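PTS system fructose-specific EIIB component (Bacillus subtilis, PDB 1BLE) takes a phosphoryl group from its IIA partner on a histidine and passes it to fructose during uptake through the bacterial sugar phosphotransferase system. Local coordinates at residues 17-25 / 141-149; 27-38 / 78-89. One frame throughout, in Å; residues are numbered along the deposited sequence.

Contact 1 of 2, residues 17-25 / 141-149; sequences QILTRWIKV and LELRQLPSD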
loop_
_atom_site.group_PDB
_atom_site.type_symbol
_atom_site.label_atom_id
_atom_site.label_comp_id
_atom_site.label_asym_id
_atom_site.label_seq_id
_atom_site.Cartn_x
_atom_site.Cartn_y
_atom_site.Cartn_z
ATOM N N GLN A 17 12.875 11.064 10.527
ATOM C CA GLN A 17 13.706 9.913 10.835
ATOM C C GLN A 17 13.390 9.312 12.191
ATOM O O GLN A 17 13.985 8.315 12.564
ATOM C CB GLN A 17 15.192 10.296 10.792
ATOM N N ILE A 18 12.459 9.910 12.924
ATOM C CA ILE A 18 12.095 9.422 14.240
ATOM C C ILE A 18 11.813 7.912 14.312
ATOM O O ILE A 18 12.569 7.145 14.915
ATOM C CB ILE A 18 10.856 10.165 14.786
ATOM C CG1 ILE A 18 10.987 11.676 14.569
ATOM C CG2 ILE A 18 10.690 9.891 16.279
ATOM C CD1 ILE A 18 11.829 12.420 15.605
ATOM N N LEU A 19 10.731 7.470 13.693
ATOM C CA LEU A 19 10.370 6.061 13.760
ATOM C C LEU A 19 11.477 5.082 13.326
ATOM O O LEU A 19 11.656 4.029 13.918
ATOM C CB LEU A 19 9.103 5.828 12.960
ATOM C CG LEU A 19 8.233 4.706 13.502
ATOM C CD1 LEU A 19 7.435 5.123 14.712
ATOM C CD2 LEU A 19 7.300 4.405 12.360
ATOM N N THR A 20 12.232 5.466 12.310
ATOM C CA THR A 20 13.324 4.657 11.779
ATOM C C THR A 20 14.357 4.407 12.871
ATOM O O THR A 20 14.886 3.303 13.029
ATOM C CB THR A 20 14.018 5.398 10.590
ATOM O OG1 THR A 20 13.083 5.571 9.517
ATOM C CG2 THR A 20 15.228 4.635 10.074
ATOM N N ARG A 21 14.609 5.426 13.668
ATOM C CA ARG A 21 15.589 5.288 14.718
ATOM C C ARG A 21 15.149 4.278 15.755
ATOM O O ARG A 21 15.962 3.492 16.214
ATOM C CB ARG A 21 15.918 6.655 15.318
ATOM C CG ARG A 21 16.386 7.671 14.238
ATOM C CD ARG A 21 17.549 8.550 14.683
ATOM N NE ARG A 21 18.429 7.812 15.592
ATOM C CZ ARG A 21 18.950 8.307 16.719
ATOM N NH1 ARG A 21 18.698 9.563 17.084
ATOM N NH2 ARG A 21 19.662 7.527 17.523
ATOM N N TRP A 22 13.854 4.229 16.065
ATOM C CA TRP A 22 13.370 3.269 17.055
ATOM C C TRP A 22 13.500 1.885 16.494
ATOM O O TRP A 22 13.908 0.963 17.191
ATOM C CB TRP A 22 11.926 3.540 17.454
ATOM C CG TRP A 22 11.844 4.639 18.403
ATOM C CD1 TRP A 22 11.562 5.938 18.115
ATOM C CD2 TRP A 22 12.145 4.588 19.804
ATOM N NE1 TRP A 22 11.696 6.703 19.248
ATOM C CE2 TRP A 22 12.066 5.906 20.305
ATOM C CE3 TRP A 22 12.494 3.552 20.692
ATOM C CZ2 TRP A 22 12.309 6.235 21.640
ATOM C CZ3 TRP A 22 12.735 3.879 22.043
ATOM C CH2 TRP A 22 12.654 5.212 22.500
ATOM N N ILE A 23 13.207 1.772 15.211
ATOM C CA ILE A 23 13.282 0.496 14.540
ATOM C C ILE A 23 14.697 -0.074 14.554
ATOM O O ILE A 23 14.919 -1.170 15.068
ATOM C CB ILE A 23 12.743 0.616 13.092
ATOM C CG1 ILE A 23 11.214 0.783 13.125
ATOM C CG2 ILE A 23 13.150 -0.592 12.255
ATOM C CD1 ILE A 23 10.666 1.573 11.974
ATOM N N LYS A 24 15.672 0.690 14.048
ATOM C CA LYS A 24 17.063 0.186 13.993
ATOM C C LYS A 24 17.532 -0.282 15.369
ATOM O O LYS A 24 18.210 -1.298 15.502
ATOM C CB LYS A 24 18.055 1.229 13.393
ATOM N N VAL A 25 17.009 0.373 16.383
ATOM C CA VAL A 25 17.410 0.102 17.726
ATOM C C VAL A 25 16.810 -1.150 18.310
ATOM O O VAL A 25 17.461 -1.863 19.041
ATOM C CB VAL A 25 17.189 1.359 18.607
ATOM C CG1 VAL A 25 17.460 1.077 20.010
ATOM C CG2 VAL A 25 18.137 2.446 18.180
ATOM N N LEU A 141 4.531 4.767 31.670
ATOM C CA LEU A 141 4.308 5.797 30.635
ATOM C C LEU A 141 5.541 6.712 30.572
ATOM O O LEU A 141 5.854 7.416 31.524
ATOM C CB LEU A 141 3.034 6.618 30.903
ATOM C CG LEU A 141 1.665 5.937 30.848
ATOM C CD1 LEU A 141 0.568 6.958 31.122
ATOM C CD2 LEU A 141 1.452 5.280 29.494
ATOM N N GLU A 142 6.230 6.697 29.436
ATOM C CA GLU A 142 7.470 7.447 29.248
ATOM C C GLU A 142 7.378 8.520 28.173
ATOM O O GLU A 142 6.532 8.460 27.285
ATOM C CB GLU A 142 8.583 6.440 28.947
ATOM C CG GLU A 142 9.608 6.840 27.904
ATOM C CD GLU A 142 10.499 5.682 27.555
ATOM O OE1 GLU A 142 10.712 4.837 28.465
ATOM O OE2 GLU A 142 10.964 5.615 26.394
ATOM N N LEU A 143 8.250 9.509 28.237
ATOM C CA LEU A 143 8.157 10.546 27.265
ATOM C C LEU A 143 9.467 10.754 26.615
ATOM O O LEU A 143 10.439 10.975 27.294
ATOM C CB LEU A 143 7.724 11.866 27.929
ATOM C CG LEU A 143 7.730 13.141 27.060
ATOM C CD1 LEU A 143 6.509 13.126 26.154
ATOM C CD2 LEU A 143 7.721 14.371 27.921
ATOM N N ARG A 144 9.495 10.658 25.296
ATOM C CA ARG A 144 10.708 10.957 24.551
ATOM C C ARG A 144 10.515 10.696 23.088
ATOM O O ARG A 144 9.647 9.903 22.707
ATOM C CB ARG A 144 11.950 10.245 25.088
ATOM C CG ARG A 144 11.874 8.742 25.222
ATOM C CD ARG A 144 13.298 8.224 25.457
ATOM N NE ARG A 144 13.310 6.832 25.876
ATOM C CZ ARG A 144 14.400 6.083 25.937
ATOM N NH1 ARG A 144 15.572 6.592 25.621
ATOM N NH2 ARG A 144 14.307 4.810 26.241
ATOM N N GLN A 145 11.265 11.419 22.266
ATOM C CA GLN A 145 11.158 11.259 20.820
ATOM C C GLN A 145 12.080 10.183 20.283
ATOM O O GLN A 145 11.656 9.296 19.535
ATOM C CB GLN A 145 11.492 12.567 20.099
ATOM C CG GLN A 145 10.811 13.764 20.690
ATOM C CD GLN A 145 9.316 13.608 20.696
ATOM O OE1 GLN A 145 8.719 13.352 19.643
ATOM N NE2 GLN A 145 8.689 13.757 21.880
ATOM N N LEU A 146 13.350 10.293 20.665
ATOM C CA LEU A 146 14.389 9.389 20.212
ATOM C C LEU A 146 14.971 8.415 21.257
ATOM O O LEU A 146 14.767 8.578 22.462
ATOM C CB LEU A 146 15.472 10.262 19.613
ATOM C CG LEU A 146 14.961 11.296 18.608
ATOM C CD1 LEU A 146 16.151 11.938 17.968
ATOM C CD2 LEU A 146 14.115 10.644 17.525
ATOM N N PRO A 147 15.611 7.327 20.809
ATOM C CA PRO A 147 16.175 6.398 21.787
ATOM C C PRO A 147 17.303 7.043 22.580
ATOM O O PRO A 147 17.704 6.546 23.623
ATOM C CB PRO A 147 16.676 5.266 20.920
ATOM C CG PRO A 147 15.666 5.230 19.855
ATOM C CD PRO A 147 15.533 6.680 19.490
ATOM N N SER A 148 17.782 8.176 22.090
ATOM C CA SER A 148 18.861 8.932 22.737
ATOM C C SER A 148 18.463 10.074 23.662
ATOM O O SER A 148 19.307 10.663 24.306
ATOM C CB SER A 148 19.840 9.469 21.693
ATOM O OG SER A 148 19.192 9.751 20.468
ATOM N N ASP A 149 17.199 10.450 23.672
ATOM C CA ASP A 149 16.765 11.505 24.565
ATOM C C ASP A 149 16.627 10.730 25.868
ATOM O O ASP A 149 16.443 9.509 25.827
ATOM C CB ASP A 149 15.418 12.091 24.100
ATOM C CG ASP A 149 15.526 12.894 22.787
ATOM O OD1 ASP A 149 16.478 13.700 22.664
ATOM O OD2 ASP A 149 14.677 12.739 21.873
#
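I18 begins the contact on helix 18-26, laying its CG2 3.4 Å from Q145 O while its CD1 meets L146 CD2 at 3.5 Å, the two side chains crossing at about a right angle. One turn on, R21 bends at its second and third torsions and brings NH1 to S148 OG, near the guanidinium plane; the bond is long and weak (3.4 Å), and L146 CD1 also lies beside NH1. W22 buries more than any other residue here. Its NE1 donates to Q145 O (2.6 Å, 166°), the oxygen lying nearly in the indole plane. The P147 ring covers one face: CG stands 3.5 Å from the centroid of the six-membered ring, a CH-pi contact. The far rim of the indole, at CH2, comes 3.8 Å from R144 NE over the guanidinium face, the two planes 88° apart. That guanidinium is held by a salt bridge from its NE to E142 OE2 and by a bond from NH1 to D149 O. V25 closes the helix side with CG2 against P147 CG (4.1 Å). Q145 NE2 is hydrogen-bonded to G106 O. Segment 141-149 runs from the end of strand 140-143 into a loop that closes in a type I turn from L146 to D149; it packs on the helix that follows the phosphohistidine loop, with the I18 side chain about 5 Å from that of the active-site H15.

Contact 2 of 2, residues 27-38 / 78-89; sequences AADRIIVVSDDI and VTAMLLFENPSD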
loop_
_atom_site.group_PDB
_atom_site.type_symbol
_atom_site.label_atom_id
_atom_site.label_comp_id
_atom_site.label_asym_id
_atom_site.label_seq_id
_atom_site.Cartn_x
_atom_site.Cartn_y
_atom_site.Cartn_z
ATOM N N ALA A 27 15.433 -3.486 16.267
ATOM C CA ALA A 27 15.490 -4.488 15.214
ATOM C C ALA A 27 14.083 -5.159 15.096
ATOM O O ALA A 27 13.902 -6.337 15.425
ATOM C CB ALA A 27 16.574 -5.501 15.522
ATOM N N ALA A 28 13.081 -4.392 14.664
ATOM C CA ALA A 28 11.728 -4.917 14.536
ATOM C C ALA A 28 11.470 -5.299 13.102
ATOM O O ALA A 28 12.020 -4.682 12.201
ATOM C CB ALA A 28 10.735 -3.900 14.991
ATOM N N ASP A 29 10.643 -6.320 12.903
ATOM C CA ASP A 29 10.331 -6.816 11.570
ATOM C C ASP A 29 9.208 -5.961 10.970
ATOM O O ASP A 29 9.263 -5.538 9.797
ATOM C CB ASP A 29 9.861 -8.291 11.623
ATOM C CG ASP A 29 10.792 -9.225 12.470
ATOM O OD1 ASP A 29 12.040 -9.173 12.345
ATOM O OD2 ASP A 29 10.267 -10.071 13.236
ATOM N N ARG A 30 8.231 -5.641 11.816
ATOM C CA ARG A 30 7.058 -4.882 11.392
ATOM C C ARG A 30 6.554 -3.751 12.282
ATOM O O ARG A 30 6.766 -3.769 13.489
ATOM C CB ARG A 30 5.915 -5.856 11.185
ATOM C CG ARG A 30 5.758 -6.812 12.320
ATOM C CD ARG A 30 4.909 -7.987 11.869
ATOM N NE ARG A 30 5.573 -8.893 10.915
ATOM C CZ ARG A 30 4.913 -9.664 10.046
ATOM N NH1 ARG A 30 3.574 -9.617 10.000
ATOM N NH2 ARG A 30 5.573 -10.535 9.281
ATOM N N ILE A 31 5.860 -2.791 11.659
ATOM C CA ILE A 31 5.255 -1.647 12.326
ATOM C C ILE A 31 3.762 -1.762 12.103
ATOM O O ILE A 31 3.304 -1.840 10.976
ATOM C CB ILE A 31 5.691 -0.333 11.699
ATOM C CG1 ILE A 31 7.143 -0.110 11.965
ATOM C CG2 ILE A 31 4.975 0.851 12.325
ATOM C CD1 ILE A 31 7.573 1.198 11.404
ATOM N N ILE A 32 2.989 -1.752 13.167
ATOM C CA ILE A 32 1.569 -1.849 12.985
ATOM C C ILE A 32 0.879 -0.647 13.608
ATOM O O ILE A 32 1.147 -0.290 14.758
ATOM C CB ILE A 32 1.044 -3.137 13.616
ATOM C CG1 ILE A 32 1.734 -4.335 12.987
ATOM C CG2 ILE A 32 -0.442 -3.245 13.429
ATOM C CD1 ILE A 32 1.694 -5.554 13.863
ATOM N N VAL A 33 0.033 0.014 12.827
ATOM C CA VAL A 33 -0.735 1.163 13.345
ATOM C C VAL A 33 -2.047 0.572 13.849
ATOM O O VAL A 33 -2.739 -0.161 13.127
ATOM C CB VAL A 33 -0.986 2.248 12.248
ATOM C CG1 VAL A 33 -2.001 3.258 12.707
ATOM C CG2 VAL A 33 0.279 2.972 11.980
ATOM N N VAL A 34 -2.331 0.796 15.123
ATOM C CA VAL A 34 -3.547 0.243 15.724
ATOM C C VAL A 34 -4.531 1.398 15.948
ATOM O O VAL A 34 -4.255 2.324 16.704
ATOM C CB VAL A 34 -3.198 -0.491 17.067
ATOM C CG1 VAL A 34 -4.374 -1.222 17.612
ATOM C CG2 VAL A 34 -2.046 -1.469 16.866
ATOM N N SER A 35 -5.644 1.382 15.225
ATOM C CA SER A 35 -6.652 2.441 15.348
ATOM C C SER A 35 -7.857 2.035 14.564
ATOM O O SER A 35 -7.715 1.698 13.413
ATOM C CB SER A 35 -6.138 3.775 14.794
ATOM O OG SER A 35 -7.223 4.625 14.423
ATOM N N ASP A 36 -9.047 2.096 15.169
ATOM C CA ASP A 36 -10.286 1.721 14.470
ATOM C C ASP A 36 -10.620 2.721 13.359
ATOM O O ASP A 36 -10.891 2.312 12.241
ATOM C CB ASP A 36 -11.465 1.580 15.440
ATOM C CG ASP A 36 -11.374 0.326 16.329
ATOM O OD1 ASP A 36 -10.356 0.146 17.040
ATOM O OD2 ASP A 36 -12.344 -0.464 16.336
ATOM N N ASP A 37 -10.486 4.018 13.641
ATOM C CA ASP A 37 -10.772 5.084 12.673
ATOM C C ASP A 37 -9.920 4.942 11.398
ATOM O O ASP A 37 -10.428 4.908 10.292
ATOM C CB ASP A 37 -10.478 6.473 13.295
ATOM C CG ASP A 37 -11.422 6.852 14.461
ATOM O OD1 ASP A 37 -11.588 6.053 15.420
ATOM O OD2 ASP A 37 -11.956 7.994 14.443
ATOM N N ILE A 38 -8.610 4.893 11.575
ATOM C CA ILE A 38 -7.650 4.771 10.487
ATOM C C ILE A 38 -7.810 3.462 9.684
ATOM O O ILE A 38 -7.491 3.403 8.507
ATOM C CB ILE A 38 -6.205 4.859 11.082
ATOM C CG1 ILE A 38 -5.890 6.281 11.550
ATOM C CG2 ILE A 38 -5.169 4.392 10.107
ATOM C CD1 ILE A 38 -4.701 6.390 12.488
ATOM N N VAL A 78 7.355 -13.151 16.381
ATOM C CA VAL A 78 7.577 -11.936 15.570
ATOM C C VAL A 78 7.858 -10.729 16.475
ATOM O O VAL A 78 7.272 -10.609 17.566
ATOM C CB VAL A 78 6.335 -11.569 14.702
ATOM C CG1 VAL A 78 6.596 -10.296 13.945
ATOM C CG2 VAL A 78 5.992 -12.666 13.733
ATOM N N THR A 79 8.733 -9.839 16.008
ATOM C CA THR A 79 9.116 -8.651 16.751
ATOM C C THR A 79 8.469 -7.435 16.115
ATOM O O THR A 79 8.814 -7.067 14.993
ATOM C CB THR A 79 10.649 -8.528 16.762
ATOM O OG1 THR A 79 11.155 -9.335 17.829
ATOM C CG2 THR A 79 11.117 -7.087 16.953
ATOM N N ALA A 80 7.574 -6.783 16.855
ATOM C CA ALA A 80 6.853 -5.623 16.345
ATOM C C ALA A 80 6.861 -4.385 17.207
ATOM O O ALA A 80 7.104 -4.427 18.419
ATOM C CB ALA A 80 5.428 -6.000 16.089
ATOM N N MET A 81 6.477 -3.284 16.574
ATOM C CA MET A 81 6.399 -1.975 17.203
ATOM C C MET A 81 5.025 -1.413 16.808
ATOM O O MET A 81 4.682 -1.400 15.623
ATOM C CB MET A 81 7.532 -1.123 16.650
ATOM C CG MET A 81 7.621 0.227 17.221
ATOM S SD MET A 81 8.881 1.169 16.420
ATOM C CE MET A 81 8.140 2.804 16.734
ATOM N N LEU A 82 4.196 -1.070 17.800
ATOM C CA LEU A 82 2.836 -0.516 17.562
ATOM C C LEU A 82 2.801 1.024 17.613
ATOM O O LEU A 82 3.535 1.660 18.392
ATOM C CB LEU A 82 1.859 -1.055 18.603
ATOM C CG LEU A 82 1.803 -2.576 18.740
ATOM C CD1 LEU A 82 0.876 -2.975 19.866
ATOM C CD2 LEU A 82 1.306 -3.178 17.444
ATOM N N LEU A 83 1.960 1.610 16.768
ATOM C CA LEU A 83 1.786 3.042 16.721
ATOM C C LEU A 83 0.350 3.351 17.085
ATOM O O LEU A 83 -0.579 2.703 16.581
ATOM C CB LEU A 83 2.090 3.549 15.327
ATOM C CG LEU A 83 3.579 3.818 15.111
ATOM C CD1 LEU A 83 3.828 4.197 13.655
ATOM C CD2 LEU A 83 4.022 4.930 16.062
ATOM N N PHE A 84 0.151 4.330 17.957
ATOM C CA PHE A 84 -1.197 4.699 18.388
ATOM C C PHE A 84 -1.416 6.194 18.186
ATOM O O PHE A 84 -0.489 6.979 18.257
ATOM C CB PHE A 84 -1.411 4.338 19.884
ATOM C CG PHE A 84 -1.375 2.858 20.175
ATOM C CD1 PHE A 84 -2.497 2.075 20.014
ATOM C CD2 PHE A 84 -0.191 2.234 20.538
ATOM C CE1 PHE A 84 -2.418 0.696 20.207
ATOM C CE2 PHE A 84 -0.123 0.880 20.722
ATOM C CZ PHE A 84 -1.224 0.110 20.562
ATOM N N GLU A 85 -2.653 6.578 17.903
ATOM C CA GLU A 85 -3.030 7.987 17.720
ATOM C C GLU A 85 -3.245 8.605 19.102
ATOM O O GLU A 85 -3.028 9.803 19.282
ATOM C CB GLU A 85 -4.398 8.090 17.066
ATOM C CG GLU A 85 -4.533 8.511 15.662
ATOM C CD GLU A 85 -6.027 8.618 15.337
ATOM O OE1 GLU A 85 -6.746 7.577 15.369
ATOM O OE2 GLU A 85 -6.502 9.753 15.115
ATOM N N ASN A 86 -3.736 7.790 20.050
ATOM C CA ASN A 86 -4.106 8.239 21.405
ATOM C C ASN A 86 -4.023 7.133 22.471
ATOM O O ASN A 86 -3.858 5.969 22.135
ATOM C CB ASN A 86 -5.549 8.747 21.347
ATOM C CG ASN A 86 -6.529 7.682 20.835
ATOM O OD1 ASN A 86 -7.259 7.891 19.863
ATOM N ND2 ASN A 86 -6.533 6.529 21.490
ATOM N N PRO A 87 -4.221 7.478 23.767
ATOM C CA PRO A 87 -4.170 6.480 24.856
ATOM C C PRO A 87 -5.449 5.596 25.070
ATOM O O PRO A 87 -5.400 4.576 25.775
ATOM C CB PRO A 87 -3.895 7.336 26.087
ATOM C CG PRO A 87 -3.486 8.679 25.527
ATOM C CD PRO A 87 -4.289 8.837 24.315
ATOM N N SER A 88 -6.575 5.934 24.450
ATOM C CA SER A 88 -7.766 5.134 24.645
ATOM C C SER A 88 -7.700 3.836 23.867
ATOM O O SER A 88 -8.091 2.783 24.357
ATOM C CB SER A 88 -8.986 5.932 24.253
ATOM O OG SER A 88 -8.883 7.226 24.811
ATOM N N ASP A 89 -7.241 3.897 22.632
ATOM C CA ASP A 89 -7.130 2.689 21.850
ATOM C C ASP A 89 -6.112 1.754 22.538
ATOM O O ASP A 89 -6.168 0.560 22.319
ATOM C CB ASP A 89 -6.663 3.022 20.435
ATOM C CG ASP A 89 -7.681 3.800 19.638
ATOM O OD1 ASP A 89 -8.851 3.387 19.604
ATOM O OD2 ASP A 89 -7.295 4.795 18.990
HETATM O O HOH W 1 -4.475 4.468 18.116
HETATM O O HOH W 2 -8.780 5.640 16.498
#
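V34 runs alongside F84 in the same direction, V34 CB 3.4 Å from F84 CE1, while V34 CG2 also meets L82 CD2. L82 CD2 reaches back to I32 CB as well, so one methyl bridges two residues of the other strand. R30, A80, I32 and L82 share this face; I31, M81, V33 and L83 occupy the reverse, where L83 CD1 lies obliquely against I31 CG2 (3.8 Å). The alternation is that of extended strands, held in register by four parallel bridges, R30 with A80 through V33 with L83, and by backbone bonds such as L83 N to I32 O. At the start of the strands a chi1 of 48° sets R30 CG and CD against V78; the two side chains cross at about a right angle, R30 NE 3.5 Å from V78 CG1. D29 folds its carboxylate across the gap: OD2 accepts from T79 N (3.2 Å, 170°), met from above the carboxylate plane, while D29 N donates to T79 O. Without the carboxylate, as with an alanine here, T79 N would probably lose its acceptor, leaving D29 N to T79 O as the remaining hydrogen bond between the two residues. At the other end S35 N-caps the next helix, its OG accepting from I38 N (3.2 Å). I38 and E85 run antiparallel, I38 CD1 3.8 Å from E85 CG, and E85 OE2 continues to a salt bridge with R44. Water 1 donates to V34 O (2.6 Å) and D89 OD2 and accepts from E85 N. Strand 30-34 is flanked by strand 57-61, and strand 79-84 by strand 3-10; L19 and I23 of helix 18-26 cover the I31 face, and on the face of R30 and L82, I32 packs on M43 of the second subunit.

In the fold
Contact 2 is the more buried, joining two adjacent parallel strands of the mixed central sheet through backbone hydrogen bonds and aliphatic side chains, with polar residues at both ends and water at the C-terminal one. Contact 1 lies at the surface, where a helix meets a loop through an indole, a proline and a few polar groups, with no backbone hydrogen bond between the segments. Their centres are about 14 Å apart, yet helix 18-26 serves both: one side meets the 141-149 loop, while L19 and I23 pack on I31, M81 and L83, L19 CD1 lying 3.2 Å from M81 CE. In sequence, contact 2 is nested inside the loop that contact 1 closes.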